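Local coordinates for protein putative ATP binding component of ABC-transporter (PDB 2R5O) that probably serves as the ATP-hydrolysing component of an ABC transporter that exports O antigen polysaccharide, represented here by its carbohydrate-binding C-terminal domain, at residues 86-96 with 139-150. Numbering follows the deposited sequence. Where two conformers were deposited one is given.
Sequences CVVPGILIKTL and YLLSFGISAGNP
I91 and F143 face each other as a non-hydrogen-bonded pair of two antiparallel strands, within segments 86-96 and 139-150, and their side chains run alongside one another in the same direction. The branch methyl CG2 of I91 does the touching, 3.6 Å from CD1 of the F143 ring. Next along this face, L141 turns its CG anti to the backbone N (chi1 174°), which carries CD1 back across the strand gap to within 4.0 Å of CG1 of I93. I145 does the same at the other end: its CD1 reaches over P89, 3.7 Å from the proline N, a position that cannot donate a hydrogen bond. F74, M76 and F80 of strand 71-80 cover this apolar face, and F184 of the second subunit packs on P89.

The opposite face is more polar. CB of L92 meets CB of S142 at 3.8 Å, while S142 OG bonds to the backbone N of D162. Two pairs further along this face, beyond G90 and G144, a water bridges V88 O and S146 OG, 2.8 Å from each. The two glycines bring no side chain between these pairs; reciprocal N-H...O bonds of 2.9 Å join G90 and G144. Past T95, the side chains of L96 and L140 cross at about a right angle, CD2 of L96 lying 3.8 Å from CD2 of L140. Such pairing of sequence-distant strands, one face turned to a second sheet, is characteristic of the immunoglobulin-like beta sandwich.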
loop_
_atom_site.group_PDB
_atom_site.type_symbol
_atom_site.label_atom_id
_atom_site.label_comp_id
_atom_site.label_asym_id
_atom_site.label_seq_id
_atom_site.Cartn_x
_atom_site.Cartn_y
_atom_site.Cartn_z
ATOM N N CYS A 86 -6.478 -0.599 -30.329
ATOM C CA CYS A 86 -5.929 -0.292 -29.017
ATOM C C CYS A 86 -6.661 -1.039 -27.907
ATOM O O CYS A 86 -7.718 -0.609 -27.448
ATOM C CB CYS A 86 -5.973 1.217 -28.758
ATOM S SG CYS A 86 -5.244 1.757 -27.182
ATOM N N VAL A 87 -6.122 -2.178 -27.503
ATOM C CA VAL A 87 -6.757 -2.995 -26.465
ATOM C C VAL A 87 -6.029 -2.715 -25.152
ATOM O O VAL A 87 -4.808 -2.508 -25.130
ATOM C CB VAL A 87 -6.816 -4.494 -26.797
ATOM C CG1 VAL A 87 -7.520 -4.684 -28.145
ATOM C CG2 VAL A 87 -5.423 -5.142 -26.868
ATOM N N VAL A 88 -6.787 -2.736 -24.064
ATOM C CA VAL A 88 -6.316 -2.262 -22.786
ATOM C C VAL A 88 -6.769 -3.248 -21.715
ATOM O O VAL A 88 -7.901 -3.203 -21.232
ATOM C CB VAL A 88 -6.900 -0.876 -22.494
ATOM C CG1 VAL A 88 -6.444 -0.373 -21.143
ATOM C CG2 VAL A 88 -6.467 0.121 -23.591
ATOM N N PRO A 89 -5.890 -4.192 -21.359
ATOM C CA PRO A 89 -6.150 -5.070 -20.227
ATOM C C PRO A 89 -5.996 -4.324 -18.919
ATOM O O PRO A 89 -5.226 -3.371 -18.846
ATOM C CB PRO A 89 -5.087 -6.149 -20.352
ATOM C CG PRO A 89 -4.004 -5.499 -21.113
ATOM C CD PRO A 89 -4.630 -4.518 -22.045
ATOM N N GLY A 90 -6.663 -4.782 -17.872
ATOM C CA GLY A 90 -6.549 -4.155 -16.579
ATOM C C GLY A 90 -6.815 -5.098 -15.441
ATOM O O GLY A 90 -7.378 -6.180 -15.622
ATOM N N ILE A 91 -6.473 -4.629 -14.251
ATOM C CA ILE A 91 -6.701 -5.358 -13.016
ATOM C C ILE A 91 -7.268 -4.424 -11.938
ATOM O O ILE A 91 -6.988 -3.206 -11.933
ATOM C CB ILE A 91 -5.399 -5.979 -12.484
ATOM C CG1 ILE A 91 -4.269 -4.950 -12.335
ATOM C CG2 ILE A 91 -4.995 -7.163 -13.333
ATOM C CD1 ILE A 91 -3.113 -5.539 -11.528
ATOM N N LEU A 92 -8.010 -5.017 -10.999
ATOM C CA LEU A 92 -8.507 -4.365 -9.789
ATOM C C LEU A 92 -8.248 -5.321 -8.623
ATOM O O LEU A 92 -8.420 -6.509 -8.761
ATOM C CB LEU A 92 -10.006 -4.071 -9.853
ATOM C CG LEU A 92 -10.546 -3.347 -11.085
ATOM C CD1 LEU A 92 -12.095 -3.399 -11.051
ATOM C CD2 LEU A 92 -10.076 -1.917 -11.142
ATOM N N ILE A 93 -7.872 -4.760 -7.469
ATOM C CA ILE A 93 -7.691 -5.505 -6.234
ATOM C C ILE A 93 -8.471 -4.770 -5.151
ATOM O O ILE A 93 -8.297 -3.562 -4.964
ATOM C CB ILE A 93 -6.207 -5.647 -5.858
ATOM C CG1 ILE A 93 -5.412 -6.338 -6.985
ATOM C CG2 ILE A 93 -6.069 -6.406 -4.541
ATOM C CD1 ILE A 93 -3.911 -6.391 -6.744
ATOM N N LYS A 94 -9.287 -5.527 -4.426
ATOM C CA LYS A 94 -10.181 -4.977 -3.414
ATOM C C LYS A 94 -10.145 -5.860 -2.174
ATOM O O LYS A 94 -9.789 -7.038 -2.236
ATOM C CB LYS A 94 -11.616 -4.883 -3.950
ATOM C CG LYS A 94 -11.719 -4.081 -5.249
ATOM C CD LYS A 94 -13.142 -3.924 -5.832
ATOM C CE LYS A 94 -13.962 -2.937 -5.058
ATOM N NZ LYS A 94 -15.231 -2.670 -5.801
ATOM N N THR A 95 -10.501 -5.287 -1.029
ATOM C CA THR A 95 -10.722 -6.096 0.171
ATOM C C THR A 95 -12.080 -6.784 0.055
ATOM O O THR A 95 -12.900 -6.454 -0.799
ATOM C CB THR A 95 -10.763 -5.253 1.459
ATOM O OG1 THR A 95 -11.912 -4.411 1.424
ATOM C CG2 THR A 95 -9.466 -4.450 1.667
ATOM N N LEU A 96 -12.364 -7.698 0.982
ATOM C CA LEU A 96 -13.685 -8.360 1.044
ATOM C C LEU A 96 -14.823 -7.408 1.324
ATOM O O LEU A 96 -15.913 -7.639 0.828
ATOM C CB LEU A 96 -13.691 -9.487 2.081
ATOM C CG LEU A 96 -12.648 -10.590 1.868
ATOM C CD1 LEU A 96 -12.802 -11.616 2.985
ATOM C CD2 LEU A 96 -12.837 -11.255 0.498
ATOM N N TYR A 139 -8.260 -11.126 -0.437
ATOM C CA TYR A 139 -8.513 -10.007 -1.325
ATOM C C TYR A 139 -9.181 -10.544 -2.592
ATOM O O TYR A 139 -9.088 -11.726 -2.935
ATOM C CB TYR A 139 -7.188 -9.297 -1.636
ATOM C CG TYR A 139 -6.490 -8.821 -0.375
ATOM C CD1 TYR A 139 -6.817 -7.617 0.221
ATOM C CD2 TYR A 139 -5.555 -9.624 0.263
ATOM C CE1 TYR A 139 -6.221 -7.190 1.367
ATOM C CE2 TYR A 139 -4.928 -9.212 1.422
ATOM C CZ TYR A 139 -5.276 -7.981 1.982
ATOM O OH TYR A 139 -4.688 -7.533 3.136
ATOM N N LEU A 140 -9.827 -9.635 -3.305
ATOM C CA LEU A 140 -10.553 -9.939 -4.514
ATOM C C LEU A 140 -9.888 -9.314 -5.709
ATOM O O LEU A 140 -9.649 -8.088 -5.734
ATOM C CB LEU A 140 -11.984 -9.424 -4.431
ATOM C CG LEU A 140 -12.816 -9.918 -3.245
ATOM C CD1 LEU A 140 -14.170 -9.269 -3.197
ATOM C CD2 LEU A 140 -12.945 -11.441 -3.268
ATOM N N LEU A 141 -9.581 -10.142 -6.702
ATOM C CA LEU A 141 -8.924 -9.717 -7.938
ATOM C C LEU A 141 -9.915 -9.752 -9.087
ATOM O O LEU A 141 -10.718 -10.679 -9.213
ATOM C CB LEU A 141 -7.745 -10.657 -8.242
ATOM C CG LEU A 141 -7.000 -10.480 -9.565
ATOM C CD1 LEU A 141 -6.280 -9.161 -9.646
ATOM C CD2 LEU A 141 -6.032 -11.652 -9.757
ATOM N N SER A 142 -9.817 -8.741 -9.944
ATOM C CA SER A 142 -10.535 -8.654 -11.225
ATOM C C SER A 142 -9.547 -8.550 -12.380
ATOM O O SER A 142 -8.542 -7.862 -12.263
ATOM C CB SER A 142 -11.372 -7.359 -11.263
ATOM O OG SER A 142 -12.255 -7.264 -10.160
ATOM N N PHE A 143 -9.871 -9.214 -13.496
ATOM C CA PHE A 143 -9.181 -9.030 -14.753
ATOM C C PHE A 143 -10.196 -8.487 -15.753
ATOM O O PHE A 143 -11.327 -9.004 -15.807
ATOM C CB PHE A 143 -8.644 -10.335 -15.318
ATOM C CG PHE A 143 -7.375 -10.866 -14.695
ATOM C CD1 PHE A 143 -6.197 -10.193 -14.816
ATOM C CD2 PHE A 143 -7.364 -12.096 -14.068
ATOM C CE1 PHE A 143 -5.027 -10.733 -14.372
ATOM C CE2 PHE A 143 -6.193 -12.635 -13.571
ATOM C CZ PHE A 143 -5.016 -11.944 -13.729
ATOM N N GLY A 144 -9.819 -7.507 -16.561
ATOM C CA GLY A 144 -10.686 -6.959 -17.586
ATOM C C GLY A 144 -9.948 -6.694 -18.873
ATOM O O GLY A 144 -8.732 -6.506 -18.870
ATOM N N ILE A 145 -10.689 -6.670 -19.986
ATOM C CA ILE A 145 -10.161 -6.258 -21.299
ATOM C C ILE A 145 -11.158 -5.265 -21.909
ATOM O O ILE A 145 -12.362 -5.526 -21.942
ATOM C CB ILE A 145 -9.850 -7.491 -22.228
ATOM C CG1 ILE A 145 -9.190 -7.073 -23.541
ATOM C CG2 ILE A 145 -11.049 -8.318 -22.480
ATOM C CD1 ILE A 145 -7.752 -6.633 -23.388
ATOM N N SER A 146 -10.629 -4.137 -22.377
ATOM C CA SER A 146 -11.383 -3.068 -23.003
ATOM C C SER A 146 -10.666 -2.624 -24.246
ATOM O O SER A 146 -9.550 -3.055 -24.504
ATOM C CB SER A 146 -11.544 -1.910 -22.014
ATOM O OG SER A 146 -12.093 -2.361 -20.773
ATOM N N ALA A 147 -11.309 -1.783 -25.039
ATOM C CA ALA A 147 -10.678 -1.269 -26.253
ATOM C C ALA A 147 -11.092 0.163 -26.523
ATOM O O ALA A 147 -12.228 0.547 -26.286
ATOM C CB ALA A 147 -11.028 -2.124 -27.443
ATOM N N GLY A 148 -10.158 0.946 -27.051
ATOM C CA GLY A 148 -10.440 2.312 -27.493
ATOM C C GLY A 148 -9.386 3.304 -27.035
ATOM O O GLY A 148 -8.196 2.989 -27.024
ATOM N N ASN A 149 -9.831 4.512 -26.700
ATOM C CA ASN A 149 -8.968 5.566 -26.155
ATOM C C ASN A 149 -9.115 5.561 -24.637
ATOM O O ASN A 149 -10.179 5.883 -24.125
ATOM C CB ASN A 149 -9.402 6.927 -26.726
ATOM C CG ASN A 149 -9.417 6.960 -28.261
ATOM O OD1 ASN A 149 -10.360 7.473 -28.877
ATOM N ND2 ASN A 149 -8.372 6.414 -28.878
ATOM N N PRO A 150 -8.077 5.140 -23.894
ATOM C CA PRO A 150 -8.262 4.874 -22.436
ATOM C C PRO A 150 -8.805 6.031 -21.563
ATOM O O PRO A 150 -9.531 5.820 -20.583
ATOM C CB PRO A 150 -6.881 4.400 -21.973
ATOM C CG PRO A 150 -5.953 4.508 -23.169
ATOM C CD PRO A 150 -6.731 4.806 -24.388
HETATM O O HOH W 1 -9.895 -3.231 -19.277
#